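Local coordinates for polyketide synthase (Lyngbya majuscula 19L, PDB 3QIT), which releases the finished chain in curacin A biosynthesis as a decarboxylating thioesterase, coupling thioester hydrolysis, sulfate elimination and decarboxylation to form a terminal alkene, at the interface of chains A and B. Numbering follows the deposited sequence. Chains: chain A/B, Polyketide synthase.

Contact 1: the interface of chains A and B. Residues chain A 79, 83, 86, 115-116; chain B 145, 148-149, 151.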
loop_
_atom_site.group_PDB
_atom_site.type_symbol
_atom_site.label_atom_id
_atom_site.label_comp_id
_atom_site.label_asym_id
_atom_site.label_seq_id
_atom_site.Cartn_x
_atom_site.Cartn_y
_atom_site.Cartn_z
ATOM N N LEU A 79 -0.316 -1.082 6.462
ATOM C CA LEU A 79 1.044 -0.510 6.494
ATOM C C LEU A 79 1.019 1.009 6.639
ATOM O O LEU A 79 1.775 1.570 7.431
ATOM C CB LEU A 79 1.861 -0.904 5.255
ATOM C CG LEU A 79 3.300 -0.358 5.254
ATOM C CD1 LEU A 79 4.075 -1.039 6.359
ATOM C CD2 LEU A 79 4.001 -0.599 3.920
ATOM N N ALA A 83 2.498 3.122 9.799
ATOM C CA ALA A 83 3.443 4.227 9.647
ATOM C C ALA A 83 2.889 5.500 10.309
ATOM O O ALA A 83 3.647 6.320 10.834
ATOM C CB ALA A 83 3.732 4.496 8.157
ATOM N N ASP A 86 3.278 5.122 14.013
ATOM C CA ASP A 86 4.694 5.238 14.361
ATOM C C ASP A 86 5.105 6.719 14.363
ATOM O O ASP A 86 5.835 7.166 15.247
ATOM C CB ASP A 86 5.509 4.445 13.339
ATOM C CG ASP A 86 6.869 3.986 13.867
ATOM O OD1 ASP A 86 7.027 3.762 15.095
ATOM O OD2 ASP A 86 7.775 3.825 13.019
ATOM N N VAL A 115 6.997 -4.157 17.077
ATOM C CA VAL A 115 8.061 -3.395 16.441
ATOM C C VAL A 115 8.753 -2.399 17.377
ATOM O O VAL A 115 9.980 -2.204 17.286
ATOM C CB VAL A 115 7.526 -2.704 15.153
ATOM C CG1 VAL A 115 8.553 -1.731 14.581
ATOM C CG2 VAL A 115 7.190 -3.772 14.127
ATOM N N ARG A 116 7.986 -1.802 18.288
ATOM C CA ARG A 116 8.512 -0.778 19.201
ATOM C C ARG A 116 8.373 -1.168 20.683
ATOM O O ARG A 116 7.828 -0.376 21.478
ATOM C CB ARG A 116 7.821 0.582 18.981
ATOM C CG ARG A 116 7.795 1.069 17.533
ATOM C CD ARG A 116 9.195 1.388 17.004
ATOM N NE ARG A 116 9.154 1.869 15.614
ATOM C CZ ARG A 116 10.127 1.698 14.718
ATOM N NH1 ARG A 116 11.242 1.033 15.034
ATOM N NH2 ARG A 116 9.982 2.195 13.490
ATOM N N THR B 145 9.856 -4.304 11.168
ATOM C CA THR B 145 10.720 -3.312 11.830
ATOM C C THR B 145 11.630 -2.619 10.808
ATOM O O THR B 145 11.712 -1.379 10.747
ATOM C CB THR B 145 11.572 -3.943 12.950
ATOM O OG1 THR B 145 10.725 -4.583 13.912
ATOM C CG2 THR B 145 12.377 -2.881 13.665
ATOM N N LEU B 148 9.416 -0.307 8.587
ATOM C CA LEU B 148 8.976 0.923 9.257
ATOM C C LEU B 148 10.125 1.903 9.457
ATOM O O LEU B 148 9.960 3.120 9.302
ATOM C CB LEU B 148 8.305 0.620 10.598
ATOM C CG LEU B 148 6.779 0.548 10.574
ATOM C CD1 LEU B 148 6.335 -0.526 9.615
ATOM C CD2 LEU B 148 6.231 0.296 11.972
ATOM N N ASP B 149 11.299 1.375 9.797
ATOM C CA ASP B 149 12.491 2.229 9.953
ATOM C C ASP B 149 12.859 2.822 8.599
ATOM O O ASP B 149 13.200 4.007 8.498
ATOM C CB ASP B 149 13.672 1.422 10.511
ATOM C CG ASP B 149 13.473 1.023 11.968
ATOM O OD1 ASP B 149 12.625 1.623 12.661
ATOM O OD2 ASP B 149 14.185 0.112 12.417
ATOM N N LEU B 151 10.828 3.295 5.874
ATOM C CA LEU B 151 9.749 4.229 5.506
ATOM C C LEU B 151 9.924 5.624 6.120
ATOM O O LEU B 151 9.471 6.630 5.541
ATOM C CB LEU B 151 8.386 3.669 5.931
ATOM C CG LEU B 151 7.798 2.390 5.322
ATOM C CD1 LEU B 151 6.622 1.953 6.169
ATOM C CD2 LEU B 151 7.355 2.569 3.887
HETATM O O HOH W 1 7.523 4.302 10.499
#
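A:Arg116, just past the end of helix 104-115, reaches B:Asp149 on helix 140-151 across a two-fold interface between two alpha/beta-hydrolase thioesterase domains. Charge carries the polar part. The guanidinium meets the carboxylate end-on, with NH1 and NH2 both pointing at one oxygen: A:Arg116 NH1 lies 2.8 Å from B:Asp149 OD1 on that oxygen's syn lone pair, and NH2 comes to the same atom nearly along its C-O axis. The two planes are 19° apart, close to coplanar. A second aspartate, A:Asp86 from helix 78-91, holds the arginine side-on from its own chain. A:Arg116 NE donates to A:Asp86 OD1 at 2.9 Å, and NH2 donates to OD2 almost straight, 169° at the hydrogen. This pairing fixes the rotation of the guanidinium, whose charge probably also screens the two carboxylates from each other.

Water 1 links the chains. The oxygen O of water 1 lies 2.6 Å from A:Asp86 OD2. From the oxygen O of water 1 to the backbone B:Leu148 O is 3.0 Å.

The apolar contacts flank the charges. A:Val115 CG1 sits over one face of the guanidinium, towards its rim, and packs 3.8 Å from B:Thr145 CA. B:Leu148 sends CD2 towards A:Val115 CG1 and CD1 towards A:Leu79. With CG anti to its backbone N (chi1 -179°), A:Leu79 presents CD1 tip to tip to B:Leu151 CD1, 3.9 Å away.

Contact 2: the interface of chains A and B. Residues chain A 222, 225-226; chain B 138-141.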
loop_
_atom_site.group_PDB
_atom_site.type_symbol
_atom_site.label_atom_id
_atom_site.label_comp_id
_atom_site.label_asym_id
_atom_site.label_seq_id
_atom_site.Cartn_x
_atom_site.Cartn_y
_atom_site.Cartn_z
ATOM N N GLN A 222 2.247 -13.293 9.290
ATOM C CA GLN A 222 2.847 -12.196 10.056
ATOM C C GLN A 222 2.083 -11.931 11.365
ATOM O O GLN A 222 2.688 -11.707 12.409
ATOM C CB GLN A 222 2.947 -10.909 9.223
ATOM C CG GLN A 222 3.599 -9.749 9.974
ATOM C CD GLN A 222 3.760 -8.518 9.120
ATOM O OE1 GLN A 222 2.776 -7.868 8.785
ATOM N NE2 GLN A 222 5.010 -8.193 8.756
ATOM N N GLU A 225 2.617 -14.728 14.049
ATOM C CA GLU A 225 3.985 -14.556 14.535
ATOM C C GLU A 225 4.018 -13.439 15.555
ATOM O O GLU A 225 4.588 -13.579 16.628
ATOM C CB GLU A 225 4.947 -14.192 13.394
ATOM C CG GLU A 225 5.231 -15.304 12.417
ATOM C CD GLU A 225 6.289 -14.937 11.388
ATOM O OE1 GLU A 225 6.116 -15.278 10.192
ATOM O OE2 GLU A 225 7.307 -14.323 11.777
ATOM N N MET A 226 3.406 -12.312 15.186
ATOM C CA MET A 226 3.386 -11.143 16.047
ATOM C C MET A 226 2.763 -11.385 17.400
ATOM O O MET A 226 3.326 -10.994 18.426
ATOM C CB MET A 226 2.606 -10.030 15.378
ATOM C CG MET A 226 3.488 -9.068 14.688
ATOM S SD MET A 226 2.368 -8.128 13.686
ATOM C CE MET A 226 3.540 -7.398 12.573
ATOM N N GLU B 138 10.573 -17.703 11.107
ATOM C CA GLU B 138 9.788 -16.515 11.426
ATOM C C GLU B 138 10.689 -15.282 11.381
ATOM O O GLU B 138 11.664 -15.179 12.129
ATOM C CB GLU B 138 9.076 -16.674 12.776
ATOM C CG GLU B 138 7.933 -17.698 12.694
ATOM C CD GLU B 138 7.419 -18.160 14.045
ATOM O OE1 GLU B 138 7.994 -17.774 15.083
ATOM O OE2 GLU B 138 6.413 -18.903 14.061
ATOM N N SER B 139 10.385 -14.377 10.454
ATOM C CA SER B 139 11.159 -13.137 10.345
ATOM C C SER B 139 10.231 -11.944 10.132
ATOM O O SER B 139 10.687 -10.854 9.826
ATOM C CB SER B 139 12.208 -13.232 9.221
ATOM O OG SER B 139 11.581 -13.350 7.959
ATOM N N ALA B 140 8.931 -12.148 10.323
ATOM C CA ALA B 140 7.964 -11.125 9.928
ATOM C C ALA B 140 7.983 -9.885 10.827
ATOM O O ALA B 140 7.773 -8.771 10.334
ATOM C CB ALA B 140 6.579 -11.693 9.822
ATOM N N VAL B 141 8.251 -10.081 12.120
ATOM C CA VAL B 141 8.468 -8.945 13.038
ATOM C C VAL B 141 9.726 -8.173 12.616
ATOM O O VAL B 141 9.701 -6.948 12.495
ATOM C CB VAL B 141 8.552 -9.392 14.515
ATOM C CG1 VAL B 141 8.982 -8.236 15.406
ATOM C CG2 VAL B 141 7.204 -9.958 14.985
HETATM O O HOH W 2 8.328 -15.009 8.588
#
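The N-terminal end of helix 140-151 in chain B docks on helix 219-229 of chain A, where A:Glu225 and A:Gln222 meet the first turn around B:Ala140. A:Glu225 OE2 accepts the backbone N-H of B:Ala140 at 3.1 Å, on the syn side but 27° out of the carboxylate plane. Placed at the helix start, the A:Glu225 carboxylate is probably favoured by the helix dipole, although B:Glu138, also acidic, lies nearby. Its other oxygen, OE1, lies 2.7 Å from a water that also contacts the backbone N of B:Ser139, giving the acid a second, indirect hold on the residue just ahead of the helix.

The chain of A:Glu225 is extended beyond CG and runs alongside B:Glu138 in the opposite sense, with A:Glu225 CD 3.5 Å from B:Glu138 CG. A:Gln222, its CG anti to the backbone N (chi1 -179°), stretches out to donate from NE2 to B:Ala140 O at 3.2 Å. That donor stands above the carbonyl plane, 47° out of it. Between the two polar grips, the methyl CB of B:Ala140 packs 3.6 Å from A:Gln222 CG. A:Met226 CG adds an apolar contact with B:Val141 CG2 at 3.8 Å.

In the fold, the site joins the loop leading into helix 140-151 of one subunit to helix 219-229 of the other, which immediately precedes strand 234-239.

Contact 3: the interface of chains A and B. Residues chain A 11, 14, 62, 70, 75, 79-80, 83; chain B 72, 74-75, 151.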
loop_
_atom_site.group_PDB
_atom_site.type_symbol
_atom_site.label_atom_id
_atom_site.label_comp_id
_atom_site.label_asym_id
_atom_site.label_seq_id
_atom_site.Cartn_x
_atom_site.Cartn_y
_atom_site.Cartn_z
ATOM N N PHE A 11 2.140 14.642 7.930
ATOM C CA PHE A 11 2.793 13.361 7.658
ATOM C C PHE A 11 2.493 12.905 6.249
ATOM O O PHE A 11 1.343 12.718 5.901
ATOM C CB PHE A 11 2.313 12.272 8.648
ATOM C CG PHE A 11 2.865 10.895 8.364
ATOM C CD1 PHE A 11 4.233 10.666 8.373
ATOM C CD2 PHE A 11 2.007 9.819 8.094
ATOM C CE1 PHE A 11 4.743 9.398 8.105
ATOM C CE2 PHE A 11 2.537 8.537 7.810
ATOM C CZ PHE A 11 3.889 8.341 7.835
ATOM N N ASN A 14 0.003 14.667 4.101
ATOM C CA ASN A 14 -1.325 14.645 4.663
ATOM C C ASN A 14 -1.295 15.215 6.076
ATOM O O ASN A 14 -0.237 15.586 6.570
ATOM C CB ASN A 14 -1.826 13.195 4.716
ATOM C CG ASN A 14 -2.014 12.591 3.354
ATOM O OD1 ASN A 14 -2.810 13.066 2.575
ATOM N ND2 ASN A 14 -1.262 11.519 3.062
ATOM N N PHE A 62 -6.048 7.897 9.110
ATOM C CA PHE A 62 -6.354 8.537 7.800
ATOM C C PHE A 62 -7.698 8.055 7.269
ATOM O O PHE A 62 -8.086 6.880 7.465
ATOM C CB PHE A 62 -5.259 8.273 6.778
ATOM C CG PHE A 62 -3.999 9.058 7.029
ATOM C CD1 PHE A 62 -4.028 10.448 7.171
ATOM C CD2 PHE A 62 -2.773 8.393 7.074
ATOM C CE1 PHE A 62 -2.829 11.169 7.410
ATOM C CE2 PHE A 62 -1.583 9.080 7.306
ATOM C CZ PHE A 62 -1.601 10.480 7.452
ATOM N N LEU A 70 -7.025 9.997 1.931
ATOM C CA LEU A 70 -5.918 9.724 1.006
ATOM C C LEU A 70 -6.440 9.793 -0.429
ATOM O O LEU A 70 -7.381 9.092 -0.784
ATOM C CB LEU A 70 -5.258 8.372 1.325
ATOM C CG LEU A 70 -4.902 8.190 2.813
ATOM C CD1 LEU A 70 -4.354 6.809 3.101
ATOM C CD2 LEU A 70 -3.920 9.293 3.216
ATOM N N SER A 75 -3.356 3.886 -1.240
ATOM C CA SER A 75 -2.632 4.301 -0.035
ATOM C C SER A 75 -3.283 3.786 1.247
ATOM O O SER A 75 -2.652 3.771 2.297
ATOM C CB SER A 75 -2.476 5.822 0.037
ATOM O OG SER A 75 -1.852 6.319 -1.141
ATOM N N LEU A 79 -0.316 -1.082 6.462
ATOM C CA LEU A 79 1.044 -0.510 6.494
ATOM C C LEU A 79 1.019 1.009 6.639
ATOM O O LEU A 79 1.775 1.570 7.431
ATOM C CB LEU A 79 1.861 -0.904 5.255
ATOM C CG LEU A 79 3.300 -0.358 5.254
ATOM C CD1 LEU A 79 4.075 -1.039 6.359
ATOM C CD2 LEU A 79 4.001 -0.599 3.920
ATOM N N THR A 80 0.162 1.675 5.860
ATOM C CA THR A 80 -0.014 3.130 6.002
ATOM C C THR A 80 -0.463 3.518 7.421
ATOM O O THR A 80 0.106 4.419 8.026
ATOM C CB THR A 80 -0.980 3.660 4.947
ATOM O OG1 THR A 80 -0.365 3.544 3.654
ATOM C CG2 THR A 80 -1.352 5.119 5.234
ATOM N N ALA A 83 2.498 3.122 9.799
ATOM C CA ALA A 83 3.443 4.227 9.647
ATOM C C ALA A 83 2.889 5.500 10.309
ATOM O O ALA A 83 3.647 6.320 10.834
ATOM C CB ALA A 83 3.732 4.496 8.157
ATOM N N MET B 72 3.468 10.132 0.349
ATOM C CA MET B 72 3.481 9.160 1.442
ATOM C C MET B 72 4.118 7.858 0.983
ATOM O O MET B 72 3.574 7.160 0.121
ATOM C CB MET B 72 2.105 8.900 1.981
ATOM C CG MET B 72 2.210 8.141 3.330
ATOM S SD MET B 72 0.749 8.361 4.233
ATOM C CE MET B 72 -0.433 7.740 3.046
ATOM N N THR B 74 4.453 4.845 1.978
ATOM C CA THR B 74 3.694 3.591 2.015
ATOM C C THR B 74 2.793 3.393 0.799
ATOM O O THR B 74 2.239 2.312 0.589
ATOM C CB THR B 74 2.847 3.458 3.294
ATOM O OG1 THR B 74 2.002 4.602 3.443
ATOM C CG2 THR B 74 3.738 3.300 4.505
ATOM N N SER B 75 2.674 4.442 -0.001
ATOM C CA SER B 75 1.893 4.410 -1.249
ATOM C C SER B 75 2.598 3.603 -2.329
ATOM O O SER B 75 1.949 3.141 -3.276
ATOM C CB SER B 75 1.599 5.835 -1.747
ATOM O OG SER B 75 0.798 6.549 -0.801
ATOM N N LEU B 151 10.828 3.295 5.874
ATOM C CA LEU B 151 9.749 4.229 5.506
ATOM C C LEU B 151 9.924 5.624 6.120
ATOM O O LEU B 151 9.471 6.630 5.541
ATOM C CB LEU B 151 8.386 3.669 5.931
ATOM C CG LEU B 151 7.798 2.390 5.322
ATOM C CD1 LEU B 151 6.622 1.953 6.169
ATOM C CD2 LEU B 151 7.355 2.569 3.887
#
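B:Thr74 holds OG1 between its backbone N and carbonyl carbon, the crowded position (chi1 54°), which turns the hydroxyl to A:Thr80 and leaves CG2 for A:Leu79 and A:Ala83. A:Thr80 has OG1 anti to its carbonyl carbon and CG2 anti to the backbone N, a rotation (chi1 -68°) that points the hydroxyl at B:Thr74 and the methyl at B:Met72. The two hydroxyls, A:Thr80 OG1 and B:Thr74 OG1, are hydrogen-bonded at 2.6 Å. A:Thr80 OG1 also donates to the backbone oxygen O of A:Ser75, 2.7 Å away and in the carbonyl plane, and is thus held both across the interface and within its own chain. An alanine in place of A:Thr80 would probably leave the B:Thr74 hydroxyl without this mate and open a gap beside the B:Met72 methyl.

B:Met72 is the long apolar arm of this two-fold alpha/beta-hydrolase interface. Bent at its last torsion, it enters a pocket of chain A and lays CE 3.5 Å from A:Thr80 CG2 and 3.8 Å from A:Leu70 CD2. Its sulfur, SD, is 3.9 Å from A:Phe62 CE2 and 4.0 Å from A:Phe11 CE2, close to where the two rings meet edge to edge. The B:Thr74 methyl CG2 fits 3.8 Å from A:Ala83 CB. At the symmetric centre, like meets like: A:Ser75 OG and B:Ser75 OG share a hydrogen bond of 2.7 Å.

Contact 4: the interface of chains A and B. Residues chain A 72, 74, 147-148, 151; chain B 11, 79-80, 82-83.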
loop_
_atom_site.group_PDB
_atom_site.type_symbol
_atom_site.label_atom_id
_atom_site.label_comp_id
_atom_site.label_asym_id
_atom_site.label_seq_id
_atom_site.Cartn_x
_atom_site.Cartn_y
_atom_site.Cartn_z
ATOM N N MET A 72 -5.189 8.894 -3.228
ATOM C CA MET A 72 -4.989 7.658 -3.996
ATOM C C MET A 72 -5.414 6.462 -3.153
ATOM O O MET A 72 -4.834 6.202 -2.086
ATOM C CB MET A 72 -3.562 7.514 -4.481
ATOM C CG MET A 72 -3.457 6.454 -5.585
ATOM S SD MET A 72 -1.898 6.594 -6.433
ATOM C CE MET A 72 -0.772 6.369 -5.088
ATOM N N THR A 74 -5.208 3.277 -3.159
ATOM C CA THR A 74 -4.254 2.244 -2.777
ATOM C C THR A 74 -3.353 2.610 -1.620
ATOM O O THR A 74 -2.655 1.742 -1.077
ATOM C CB THR A 74 -3.377 1.807 -3.967
ATOM O OG1 THR A 74 -2.801 2.970 -4.594
ATOM C CG2 THR A 74 -4.233 1.078 -4.977
ATOM N N CYS A 147 -10.503 -6.368 -6.313
ATOM C CA CYS A 147 -9.850 -5.258 -5.657
ATOM C C CYS A 147 -9.713 -4.062 -6.609
ATOM O O CYS A 147 -10.099 -2.951 -6.261
ATOM C CB CYS A 147 -8.493 -5.681 -5.101
ATOM S SG CYS A 147 -7.582 -4.328 -4.330
ATOM N N LEU A 148 -9.210 -4.304 -7.818
ATOM C CA LEU A 148 -9.034 -3.235 -8.804
ATOM C C LEU A 148 -10.349 -2.606 -9.240
ATOM O O LEU A 148 -10.413 -1.391 -9.414
ATOM C CB LEU A 148 -8.249 -3.718 -10.024
ATOM C CG LEU A 148 -6.745 -3.953 -9.839
ATOM C CD1 LEU A 148 -6.153 -4.299 -11.187
ATOM C CD2 LEU A 148 -6.025 -2.753 -9.244
ATOM N N LEU A 151 -11.415 -0.381 -6.223
ATOM C CA LEU A 151 -10.596 0.843 -6.132
ATOM C C LEU A 151 -11.072 1.946 -7.086
ATOM O O LEU A 151 -10.912 3.124 -6.785
ATOM C CB LEU A 151 -9.113 0.563 -6.421
ATOM C CG LEU A 151 -8.306 -0.495 -5.658
ATOM C CD1 LEU A 151 -6.956 -0.723 -6.347
ATOM C CD2 LEU A 151 -8.128 -0.176 -4.199
ATOM N N PHE B 11 -4.146 11.104 -11.787
ATOM C CA PHE B 11 -4.657 9.889 -11.146
ATOM C C PHE B 11 -4.323 9.980 -9.680
ATOM O O PHE B 11 -3.158 10.122 -9.320
ATOM C CB PHE B 11 -4.005 8.626 -11.748
ATOM C CG PHE B 11 -4.458 7.347 -11.092
ATOM C CD1 PHE B 11 -5.800 6.999 -11.102
ATOM C CD2 PHE B 11 -3.545 6.495 -10.474
ATOM C CE1 PHE B 11 -6.248 5.812 -10.485
ATOM C CE2 PHE B 11 -3.989 5.283 -9.854
ATOM C CZ PHE B 11 -5.327 4.960 -9.870
ATOM N N LEU B 79 0.458 -3.003 -5.765
ATOM C CA LEU B 79 -0.973 -2.684 -6.003
ATOM C C LEU B 79 -1.152 -1.261 -6.574
ATOM O O LEU B 79 -1.913 -1.047 -7.515
ATOM C CB LEU B 79 -1.825 -2.853 -4.738
ATOM C CG LEU B 79 -3.334 -2.600 -4.927
ATOM C CD1 LEU B 79 -3.994 -3.655 -5.828
ATOM C CD2 LEU B 79 -4.069 -2.527 -3.589
ATOM N N THR B 80 -0.463 -0.284 -5.980
ATOM C CA THR B 80 -0.433 1.064 -6.539
ATOM C C THR B 80 0.033 1.080 -7.992
ATOM O O THR B 80 -0.624 1.681 -8.844
ATOM C CB THR B 80 0.449 1.998 -5.697
ATOM O OG1 THR B 80 -0.181 2.206 -4.424
ATOM C CG2 THR B 80 0.666 3.336 -6.415
ATOM N N LEU B 82 -0.081 -1.385 -10.092
ATOM C CA LEU B 82 -1.103 -2.075 -10.879
ATOM C C LEU B 82 -2.296 -1.169 -11.152
ATOM O O LEU B 82 -2.814 -1.137 -12.261
ATOM C CB LEU B 82 -1.555 -3.348 -10.177
ATOM C CG LEU B 82 -0.559 -4.486 -10.309
ATOM C CD1 LEU B 82 -1.029 -5.677 -9.479
ATOM C CD2 LEU B 82 -0.358 -4.867 -11.771
ATOM N N ALA B 83 -2.726 -0.418 -10.139
ATOM C CA ALA B 83 -3.837 0.506 -10.320
ATOM C C ALA B 83 -3.479 1.591 -11.340
ATOM O O ALA B 83 -4.340 2.065 -12.090
ATOM C CB ALA B 83 -4.251 1.147 -8.949
#
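B:Leu79 and B:Thr80 on helix 78-91 face A:Thr74 in the short 3-10 helix 73-75, the reciprocal half of a two-fold thioesterase interface. The hydroxyls A:Thr74 OG1 and B:Thr80 OG1 are hydrogen-bonded at 2.7 Å. Alongside, the methyl A:Thr74 CG2 rests 3.8 Å from B:Leu79 CG and 4.0 Å from B:Ala83 CB. A:Met72 crosses B:Thr80 at about a right angle, its terminal methyl CE 3.6 Å from B:Thr80 CG2.

B:Leu79 projects with CG anti to its backbone N (chi1 -177°), which carries its branched tip to helix 140-151 of chain A. There CD1 lies 3.9 Å from A:Cys147 SG and 4.1 Å from A:Leu148 CD2, and it meets A:Leu151 tip to tip. An alanine in place of B:Leu79 would probably open a gap between A:Thr74 and A:Cys147, taking from the A:Cys147 sulfur its leucine contact and from the A:Thr74 methyl part of its packing. A:Leu148 slides past B:Leu79 in the opposite direction and brings CD2 to within 4.1 Å of B:Ala83 CA.

Further out, the ring of B:Phe11 flanks A:Met72, with CE2 4.2 Å from its sulfur SD. The small side chain of B:Ala83, one turn beyond B:Leu79, probably lets A:Leu148 come near the helix backbone. In the fold, helix 78-91 thus lies against both the 3-10 turn 73-75 and the C-terminal half of helix 140-151 of the other subunit.

Contact 3 and contact 4, with C-alpha centres about 14 Å apart, are two-fold twins in large part: each sets the 72-75 segment of one chain against helix 78-91 of the other. Contact 1 lies about 11 Å from contact 3 and shares A:Leu79, A:Ala83 and B:Leu151 with it. Helix 140-151 of chain B runs on from there to contact 2, about 14 Å from contact 1 and 26 Å from contact 4. With their symmetry copies, the patches line one two-fold interface built mainly from helices 78-91 and 140-151, consistent with a dimer, although the coordinates alone do not prove one.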